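Local coordinates for A-type flavoprotein (Giardia intestinalis, PDB 2Q9U) that probably scavenges oxygen as a flavodiiron oxidoreductase, passing electrons from flavin mononucleotide to a mu-oxo-diiron centre, at residues M83-G88 against L151-S156. Residues are numbered along the deposited sequence; the frame is centred on the assembly and turned at random.
With FEO (mu-oxo-diiron), chain G; FMN (flavin mononucleotide), chain F.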
loop_
_atom_site.group_PDB
_atom_site.type_symbol
_atom_site.label_atom_id
_atom_site.label_comp_id
_atom_site.label_asym_id
_atom_site.label_seq_id
_atom_site.Cartn_x
_atom_site.Cartn_y
_atom_site.Cartn_z
ATOM N N MET A 83 -0.287 -33.549 -16.092
ATOM C CA MET A 83 0.379 -32.506 -15.306
ATOM C C MET A 83 1.684 -32.075 -15.962
ATOM O O MET A 83 2.586 -32.874 -16.128
ATOM C CB MET A 83 0.626 -33.008 -13.860
ATOM C CG MET A 83 -0.663 -33.267 -13.051
ATOM S SD MET A 83 -1.774 -31.849 -12.879
ATOM C CE MET A 83 -0.812 -30.762 -11.824
ATOM N N ASN A 84 1.762 -30.799 -16.362
ATOM C CA ASN A 84 2.895 -30.291 -17.119
ATOM C C ASN A 84 3.982 -29.771 -16.202
ATOM O O ASN A 84 5.102 -29.537 -16.655
ATOM C CB ASN A 84 2.429 -29.123 -18.009
ATOM C CG ASN A 84 1.613 -29.584 -19.195
ATOM O OD1 ASN A 84 0.461 -29.145 -19.395
ATOM N ND2 ASN A 84 2.189 -30.461 -19.986
ATOM N N HIS A 85 3.633 -29.525 -14.934
ATOM C CA HIS A 85 4.460 -28.666 -14.041
ATOM C C HIS A 85 3.935 -28.865 -12.607
ATOM O O HIS A 85 2.733 -28.995 -12.409
ATOM C CB HIS A 85 4.296 -27.224 -14.545
ATOM C CG HIS A 85 5.103 -26.174 -13.833
ATOM N ND1 HIS A 85 6.395 -26.354 -13.395
ATOM C CD2 HIS A 85 4.809 -24.872 -13.601
ATOM C CE1 HIS A 85 6.839 -25.228 -12.853
ATOM N NE2 HIS A 85 5.901 -24.307 -12.978
ATOM N N ALA A 86 4.822 -28.921 -11.616
ATOM C CA ALA A 86 4.407 -29.275 -10.268
ATOM C C ALA A 86 4.206 -28.051 -9.361
ATOM O O ALA A 86 3.797 -28.197 -8.206
ATOM C CB ALA A 86 5.431 -30.232 -9.635
ATOM N N GLU A 87 4.505 -26.854 -9.875
ATOM C CA GLU A 87 4.340 -25.635 -9.075
ATOM C C GLU A 87 2.894 -25.485 -8.583
ATOM O O GLU A 87 1.934 -25.844 -9.301
ATOM C CB GLU A 87 4.831 -24.380 -9.828
ATOM C CG GLU A 87 5.098 -23.185 -8.876
ATOM C CD GLU A 87 5.582 -21.973 -9.607
ATOM O OE1 GLU A 87 6.163 -22.145 -10.701
ATOM O OE2 GLU A 87 5.345 -20.850 -9.102
ATOM N N GLY A 88 2.750 -24.993 -7.348
ATOM C CA GLY A 88 1.443 -24.891 -6.672
ATOM C C GLY A 88 0.317 -24.222 -7.446
ATOM O O GLY A 88 -0.840 -24.630 -7.340
ATOM N N LEU A 151 12.503 -24.385 -17.892
ATOM C CA LEU A 151 11.656 -23.374 -18.519
ATOM C C LEU A 151 10.264 -23.440 -17.888
ATOM O O LEU A 151 9.301 -23.817 -18.564
ATOM C CB LEU A 151 11.576 -23.581 -20.056
ATOM C CG LEU A 151 11.016 -22.416 -20.889
ATOM C CD1 LEU A 151 11.998 -21.248 -20.836
ATOM C CD2 LEU A 151 10.761 -22.853 -22.371
ATOM N N HIS A 152 10.144 -23.078 -16.601
ATOM C CA HIS A 152 11.240 -22.545 -15.781
ATOM C C HIS A 152 11.679 -23.484 -14.625
ATOM O O HIS A 152 12.593 -23.130 -13.859
ATOM C CB HIS A 152 10.818 -21.177 -15.204
ATOM C CG HIS A 152 9.676 -21.275 -14.252
ATOM N ND1 HIS A 152 9.827 -21.137 -12.888
ATOM C CD2 HIS A 152 8.365 -21.561 -14.462
ATOM C CE1 HIS A 152 8.653 -21.306 -12.299
ATOM N NE2 HIS A 152 7.753 -21.574 -13.235
ATOM N N TRP A 153 11.022 -24.645 -14.467
ATOM C CA TRP A 153 11.433 -25.618 -13.431
ATOM C C TRP A 153 12.031 -26.872 -14.097
ATOM O O TRP A 153 11.778 -27.099 -15.297
ATOM C CB TRP A 153 10.236 -25.987 -12.540
ATOM C CG TRP A 153 10.046 -25.085 -11.351
ATOM C CD1 TRP A 153 10.579 -23.825 -11.159
ATOM C CD2 TRP A 153 9.243 -25.355 -10.195
ATOM N NE1 TRP A 153 10.170 -23.320 -9.951
ATOM C CE2 TRP A 153 9.350 -24.233 -9.338
ATOM C CE3 TRP A 153 8.464 -26.445 -9.790
ATOM C CZ2 TRP A 153 8.690 -24.167 -8.105
ATOM C CZ3 TRP A 153 7.809 -26.380 -8.549
ATOM C CH2 TRP A 153 7.929 -25.252 -7.735
ATOM N N PRO A 154 12.806 -27.690 -13.338
ATOM C CA PRO A 154 13.285 -28.985 -13.877
ATOM C C PRO A 154 12.160 -29.878 -14.403
ATOM O O PRO A 154 12.375 -30.616 -15.370
ATOM C CB PRO A 154 13.987 -29.637 -12.667
ATOM C CG PRO A 154 14.467 -28.457 -11.857
ATOM C CD PRO A 154 13.299 -27.469 -11.961
ATOM N N ASP A 155 10.967 -29.795 -13.798
ATOM C CA ASP A 155 9.811 -30.620 -14.217
ATOM C C ASP A 155 8.950 -30.058 -15.355
ATOM O O ASP A 155 7.956 -30.699 -15.759
ATOM C CB ASP A 155 8.874 -30.836 -13.022
ATOM C CG ASP A 155 8.510 -29.536 -12.334
ATOM O OD1 ASP A 155 7.717 -28.753 -12.879
ATOM O OD2 ASP A 155 9.065 -29.277 -11.248
ATOM N N SER A 156 9.257 -28.846 -15.824
ATOM C CA SER A 156 8.389 -28.145 -16.782
ATOM C C SER A 156 8.267 -28.926 -18.100
ATOM O O SER A 156 9.258 -29.435 -18.628
ATOM C CB SER A 156 8.877 -26.715 -17.039
ATOM O OG SER A 156 8.884 -25.988 -15.810
HETATM FE FE1 FEO G . 2.501 -20.765 -13.282
HETATM FE FE2 FEO G . 5.677 -22.026 -12.768
HETATM O O FEO G . 3.663 -21.893 -12.391
HETATM N N1 FMN F . 14.960 -23.156 -6.693
HETATM C C2 FMN F . 16.306 -23.220 -6.900
HETATM O O2 FMN F . 16.967 -24.122 -6.360
HETATM N N3 FMN F . 16.918 -22.304 -7.734
HETATM C C4 FMN F . 16.199 -21.285 -8.339
HETATM O O4 FMN F . 16.828 -20.427 -8.954
HETATM C C4A FMN F . 14.812 -21.204 -8.119
HETATM N N5 FMN F . 14.023 -20.229 -8.722
HETATM C C5A FMN F . 12.654 -20.212 -8.475
HETATM C C6 FMN F . 11.848 -19.236 -9.071
HETATM C C7 FMN F . 10.463 -19.196 -8.831
HETATM C C7M FMN F . 9.625 -18.257 -9.656
HETATM C C8 FMN F . 9.871 -20.143 -7.996
HETATM C C8M FMN F . 8.410 -20.072 -7.625
HETATM C C9 FMN F . 10.671 -21.120 -7.404
HETATM C C9A FMN F . 12.058 -21.163 -7.635
HETATM N N10 FMN F . 12.854 -22.135 -7.032
HETATM C C10 FMN F . 14.207 -22.168 -7.293
HETATM C "C1'" FMN F . 12.276 -23.179 -6.124
HETATM C "C2'" FMN F . 11.956 -22.631 -4.735
HETATM O "O2'" FMN F . 13.129 -22.277 -4.007
HETATM C "C3'" FMN F . 11.089 -23.700 -4.065
HETATM O "O3'" FMN F . 9.803 -23.627 -4.662
HETATM C "C4'" FMN F . 10.930 -23.547 -2.567
HETATM O "O4'" FMN F . 10.331 -24.721 -2.037
HETATM C "C5'" FMN F . 10.047 -22.358 -2.209
HETATM O "O5'" FMN F . 10.118 -22.136 -0.811
HETATM P P FMN F . 8.866 -21.479 -0.080
HETATM O O1P FMN F . 9.377 -21.015 1.272
HETATM O O2P FMN F . 8.401 -20.330 -0.929
HETATM O O3P FMN F . 7.733 -22.477 0.090
#
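With CG anti to its backbone N (chi1 -177°), His85 sends its ring between Asp155 and the iron, while Asp155, its CG between backbone N and carbonyl carbon (chi1 51°), turns its carboxylate back to meet it. Imidazole suits this place because its two nitrogens do two jobs: NE2 binds FE2 at 2.3 Å, and ND1 donates to Asp155 OD1 at 2.8 Å, nearly in the ring plane and nearly along the C-O axis of the acceptor. Together with the iron bond it fixes the ring's rotation, and it probably makes the imidazole a somewhat better donor to the metal. Asp155 OD1 also accepts from Ala86 N, which reaches it from above the carboxylate plane, and OD2 bonds His115, so this buried second-shell carboxylate is gripped at both oxygens. Glu87, extended beyond CG, brings OE1 to 2.1 Å from FE2; its OE2 bonds Tyr267 of the second subunit. His152 NE2 binds FE2 at 2.2 Å, and Asp171 is a further ligand of the diiron centre. Trp153 offers a broad wall: His85, CE1 nearest, makes an offset edge-to-face (T-shaped) pair with its five-membered ring, planes 77° apart, and Glu87 CB sits 4.0 Å from the centroid of its six-membered ring in a CH-pi contact. Trp153 NE1 lies 3.4 Å from FMN C9, the flavin being held largely by the second subunit. Two loops following strands thus supply three ligands of FE2 in the diiron site of a flavodiiron protein's metallo-beta-lactamase-like domain.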